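Local coordinates for fiber protein (Human adenovirus 16, PDB 3CNC) that forms the receptor-binding knob at the tip of the adenovirus fiber, and probably attaches the virus to CD46 on human cells, at residues 86-92 against 187-193. Coordinates in Å, arbitrary orientation, origin at the centre of the assembly. Residues are numbered along the deposited sequence.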
ATOM      1  N   VAL A  86     -23.722  -1.414   7.807  1.00 59.52           N
ATOM      2  CA  VAL A  86     -23.940  -1.061   6.411  1.00 59.52           C
ATOM      3  C   VAL A  86     -22.896  -1.678   5.490  1.00 59.52           C
ATOM      4  O   VAL A  86     -21.753  -1.918   5.881  1.00 59.52           O
ATOM      5  CB  VAL A  86     -23.897   0.472   6.215  1.00 64.99           C
ATOM      6  CG1 VAL A  86     -24.354   0.829   4.811  1.00 64.99           C
ATOM      7  CG2 VAL A  86     -24.761   1.161   7.255  1.00 64.99           C
ATOM      8  N   THR A  87     -23.301  -1.945   4.259  1.00 63.83           N
ATOM      9  CA  THR A  87     -22.390  -2.504   3.277  1.00 63.83           C
ATOM     10  C   THR A  87     -22.647  -1.782   1.979  1.00 63.83           C
ATOM     11  O   THR A  87     -23.759  -1.800   1.461  1.00 63.83           O
ATOM     12  CB  THR A  87     -22.606  -4.022   3.065  1.00 56.04           C
ATOM     13  OG1 THR A  87     -22.258  -4.734   4.261  1.00 56.04           O
ATOM     14  CG2 THR A  87     -21.729  -4.520   1.923  1.00 56.04           C
ATOM     15  N   ILE A  88     -21.610  -1.126   1.473  1.00 53.42           N
ATOM     16  CA  ILE A  88     -21.684  -0.387   0.223  1.00 53.42           C
ATOM     17  C   ILE A  88     -20.960  -1.168  -0.872  1.00 53.42           C
ATOM     18  O   ILE A  88     -19.877  -1.712  -0.655  1.00 53.42           O
ATOM     19  CB  ILE A  88     -21.036   0.989   0.381  1.00 53.03           C
ATOM     20  CG1 ILE A  88     -21.739   1.737   1.514  1.00 53.03           C
ATOM     21  CG2 ILE A  88     -21.088   1.755  -0.938  1.00 53.03           C
ATOM     22  CD1 ILE A  88     -21.017   2.972   1.952  1.00 53.03           C
ATOM     23  N   ASP A  89     -21.565  -1.221  -2.051  1.00 53.54           N
ATOM     24  CA  ASP A  89     -20.981  -1.950  -3.164  1.00 53.54           C
ATOM     25  C   ASP A  89     -20.847  -1.089  -4.381  1.00 53.54           C
ATOM     26  O   ASP A  89     -21.727  -0.291  -4.690  1.00 53.54           O
ATOM     27  CB  ASP A  89     -21.846  -3.152  -3.552  1.00 74.25           C
ATOM     28  CG  ASP A  89     -21.704  -4.311  -2.599  1.00 74.25           C
ATOM     29  OD1 ASP A  89     -20.590  -4.855  -2.482  1.00 74.25           O
ATOM     30  OD2 ASP A  89     -22.712  -4.688  -1.973  1.00 74.25           O
ATOM     31  N   VAL A  90     -19.734  -1.257  -5.076  1.00 50.82           N
ATOM     32  CA  VAL A  90     -19.490  -0.553  -6.313  1.00 50.82           C
ATOM     33  C   VAL A  90     -18.967  -1.668  -7.200  1.00 50.82           C
ATOM     34  O   VAL A  90     -17.904  -2.232  -6.943  1.00 50.82           O
ATOM     35  CB  VAL A  90     -18.426   0.545  -6.155  1.00 44.36           C
ATOM     36  CG1 VAL A  90     -18.039   1.089  -7.515  1.00 44.36           C
ATOM     37  CG2 VAL A  90     -18.969   1.666  -5.278  1.00 44.36           C
ATOM     38  N   ASN A  91     -19.733  -2.015  -8.223  1.00 50.60           N
ATOM     39  CA  ASN A  91     -19.324  -3.084  -9.116  1.00 50.60           C
ATOM     40  C   ASN A  91     -18.892  -2.485 -10.441  1.00 50.60           C
ATOM     41  O   ASN A  91     -19.518  -1.552 -10.940  1.00 50.60           O
ATOM     42  CB  ASN A  91     -20.486  -4.064  -9.323  1.00 73.15           C
ATOM     43  CG  ASN A  91     -21.154  -4.457  -8.011  1.00 73.15           C
ATOM     44  OD1 ASN A  91     -20.491  -4.877  -7.054  1.00 73.15           O
ATOM     45  ND2 ASN A  91     -22.476  -4.322  -7.962  1.00 73.15           N
ATOM     46  N   LEU A  92     -17.813  -3.020 -11.001  1.00 51.33           N
ATOM     47  CA  LEU A  92     -17.282  -2.540 -12.274  1.00 51.33           C
ATOM     48  C   LEU A  92     -17.124  -3.692 -13.268  1.00 51.33           C
ATOM     49  O   LEU A  92     -16.473  -4.706 -12.971  1.00 51.33           O
ATOM     50  CB  LEU A  92     -15.927  -1.866 -12.046  1.00 50.53           C
ATOM     51  CG  LEU A  92     -15.850  -0.368 -11.721  1.00 50.53           C
ATOM     52  CD1 LEU A  92     -16.922   0.038 -10.749  1.00 50.53           C
ATOM     53  CD2 LEU A  92     -14.464  -0.058 -11.172  1.00 50.53           C
ATOM     54  N   MET A 187     -14.295  -5.926 -11.538  1.00 50.14           N
ATOM     55  CA  MET A 187     -13.593  -5.359 -10.392  1.00 50.14           C
ATOM     56  C   MET A 187     -14.649  -4.825  -9.427  1.00 50.14           C
ATOM     57  O   MET A 187     -15.280  -3.814  -9.699  1.00 50.14           O
ATOM     58  CB  MET A 187     -12.667  -4.233 -10.856  1.00 57.73           C
ATOM     59  CG  MET A 187     -11.777  -3.665  -9.762  1.00 57.73           C
ATOM     60  SD  MET A 187     -10.436  -2.663 -10.455  1.00 57.73           S
ATOM     61  CE  MET A 187     -11.112  -1.090 -10.376  1.00 57.73           C
ATOM     62  N   ASN A 188     -14.851  -5.508  -8.308  1.00 58.99           N
ATOM     63  CA  ASN A 188     -15.856  -5.073  -7.343  1.00 58.99           C
ATOM     64  C   ASN A 188     -15.278  -4.637  -6.014  1.00 58.99           C
ATOM     65  O   ASN A 188     -14.332  -5.240  -5.502  1.00 58.99           O
ATOM     66  CB  ASN A 188     -16.883  -6.182  -7.088  1.00 52.81           C
ATOM     67  CG  ASN A 188     -17.603  -6.593  -8.346  1.00 52.81           C
ATOM     68  OD1 ASN A 188     -17.609  -5.859  -9.331  1.00 52.81           O
ATOM     69  ND2 ASN A 188     -18.226  -7.763  -8.321  1.00 52.81           N
ATOM     70  N   PHE A 189     -15.854  -3.578  -5.463  1.00 52.46           N
ATOM     71  CA  PHE A 189     -15.418  -3.072  -4.178  1.00 52.46           C
ATOM     72  C   PHE A 189     -16.624  -3.018  -3.261  1.00 52.46           C
ATOM     73  O   PHE A 189     -17.739  -2.728  -3.705  1.00 52.46           O
ATOM     74  CB  PHE A 189     -14.861  -1.654  -4.297  1.00 42.81           C
ATOM     75  CG  PHE A 189     -13.744  -1.513  -5.274  1.00 42.81           C
ATOM     76  CD1 PHE A 189     -14.007  -1.359  -6.626  1.00 42.81           C
ATOM     77  CD2 PHE A 189     -12.423  -1.511  -4.836  1.00 42.81           C
ATOM     78  CE1 PHE A 189     -12.969  -1.199  -7.540  1.00 42.81           C
ATOM     79  CE2 PHE A 189     -11.367  -1.352  -5.738  1.00 42.81           C
ATOM     80  CZ  PHE A 189     -11.636  -1.195  -7.091  1.00 42.81           C
ATOM     81  N   SER A 190     -16.400  -3.321  -1.991  1.00 50.03           N
ATOM     82  CA  SER A 190     -17.452  -3.242  -0.996  1.00 50.03           C
ATOM     83  C   SER A 190     -16.812  -2.776   0.312  1.00 50.03           C
ATOM     84  O   SER A 190     -15.727  -3.234   0.678  1.00 50.03           O
ATOM     85  CB  SER A 190     -18.168  -4.595  -0.799  1.00 63.61           C
ATOM     86  OG  SER A 190     -17.355  -5.560  -0.163  1.00 63.61           O
ATOM     87  N   TRP A 191     -17.477  -1.836   0.977  1.00 56.41           N
ATOM     88  CA  TRP A 191     -17.024  -1.286   2.252  1.00 56.41           C
ATOM     89  C   TRP A 191     -18.009  -1.781   3.289  1.00 56.41           C
ATOM     90  O   TRP A 191     -19.214  -1.729   3.071  1.00 56.41           O
ATOM     91  CB  TRP A 191     -17.071   0.240   2.234  1.00 45.95           C
ATOM     92  CG  TRP A 191     -16.091   0.884   1.320  1.00 45.95           C
ATOM     93  CD1 TRP A 191     -14.945   1.524   1.677  1.00 45.95           C
ATOM     94  CD2 TRP A 191     -16.211   1.030  -0.100  1.00 45.95           C
ATOM     95  NE1 TRP A 191     -14.346   2.072   0.572  1.00 45.95           N
ATOM     96  CE2 TRP A 191     -15.098   1.786  -0.534  1.00 45.95           C
ATOM     97  CE3 TRP A 191     -17.151   0.599  -1.048  1.00 45.95           C
ATOM     98  CZ2 TRP A 191     -14.897   2.127  -1.880  1.00 45.95           C
ATOM     99  CZ3 TRP A 191     -16.952   0.938  -2.395  1.00 45.95           C
ATOM    100  CH2 TRP A 191     -15.831   1.696  -2.795  1.00 45.95           C
ATOM    101  N   SER A 192     -17.507  -2.244   4.423  1.00 63.76           N
ATOM    102  CA  SER A 192     -18.402  -2.750   5.447  1.00 63.76           C
ATOM    103  C   SER A 192     -18.278  -2.047   6.791  1.00 63.76           C
ATOM    104  O   SER A 192     -17.201  -2.001   7.388  1.00 63.76           O
ATOM    105  CB  SER A 192     -18.173  -4.248   5.629  1.00 71.45           C
ATOM    106  OG  SER A 192     -19.005  -4.761   6.647  1.00 71.45           O
ATOM    107  N   LEU A 193     -19.398  -1.502   7.254  1.00 63.75           N
ATOM    108  CA  LEU A 193     -19.463  -0.822   8.539  1.00 63.75           C
ATOM    109  C   LEU A 193     -20.216  -1.731   9.493  1.00 63.75           C
ATOM    110  O   LEU A 193     -21.386  -2.025   9.269  1.00 63.75           O
ATOM    111  CB  LEU A 193     -20.224   0.499   8.416  1.00 58.08           C
ATOM    112  CG  LEU A 193     -20.531   1.214   9.740  1.00 58.08           C
ATOM    113  CD1 LEU A 193     -19.231   1.630  10.416  1.00 58.08           C
ATOM    114  CD2 LEU A 193     -21.420   2.438   9.486  1.00 58.08           C
TER
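Trp-191 lays the edge of its indole against Val-90, with Val-90 CG2 3.6 Å from Trp-191 CZ3. Ile-88 is its direct cross-strand partner, and Ile-88 CG2 lies 4.1 Å from Trp-191 CE3. The indole thus touches two successive inward-facing residues of strand 85-94, Ile-88 and Val-90, meeting Val-90 with its edge. Further along the same face, Leu-92 CD2 meets Met-187 CE at 3.6 Å and the edge of the Phe-189 ring at CE1, 4.1 Å away. Val-86 and Leu-193 pair at the other end.

The two strands run antiparallel, at 168°, with no bulge between Val-86 and Leu-92. Val-86 with Leu-193, Ile-88 with Trp-191 and Val-90 with Phe-189 each exchange two backbone hydrogen bonds. At the last pair, Met-187 N gives a sound bond to Leu-92 O (2.9 Å), but the return bond from Leu-92 N to Met-187 O (3.0 Å) is weak. Asn-188 OD1 also accepts from Leu-92 N at 3.3 Å, so a side chain supplements the backbone pairing there.

The opposite face is polar. It carries Thr-87, Asp-89, Asn-91, Asn-188, Ser-190 and Ser-192, and is at least partly exposed.

Strand 85-94 is one of the two edge strands of its four-stranded sheet within the chain, and strand 185-194 bonds on its other side to strand 165-174. The apolar face packs on the second sheet: Leu-92, Met-187 and Phe-189 touch Leu-55, and Trp-191 touches Ile-68 and Leu-70. One greasy face and one polar face, on a sheet packed against another, are characteristic of the antiparallel beta-sandwich of the adenovirus fiber knob.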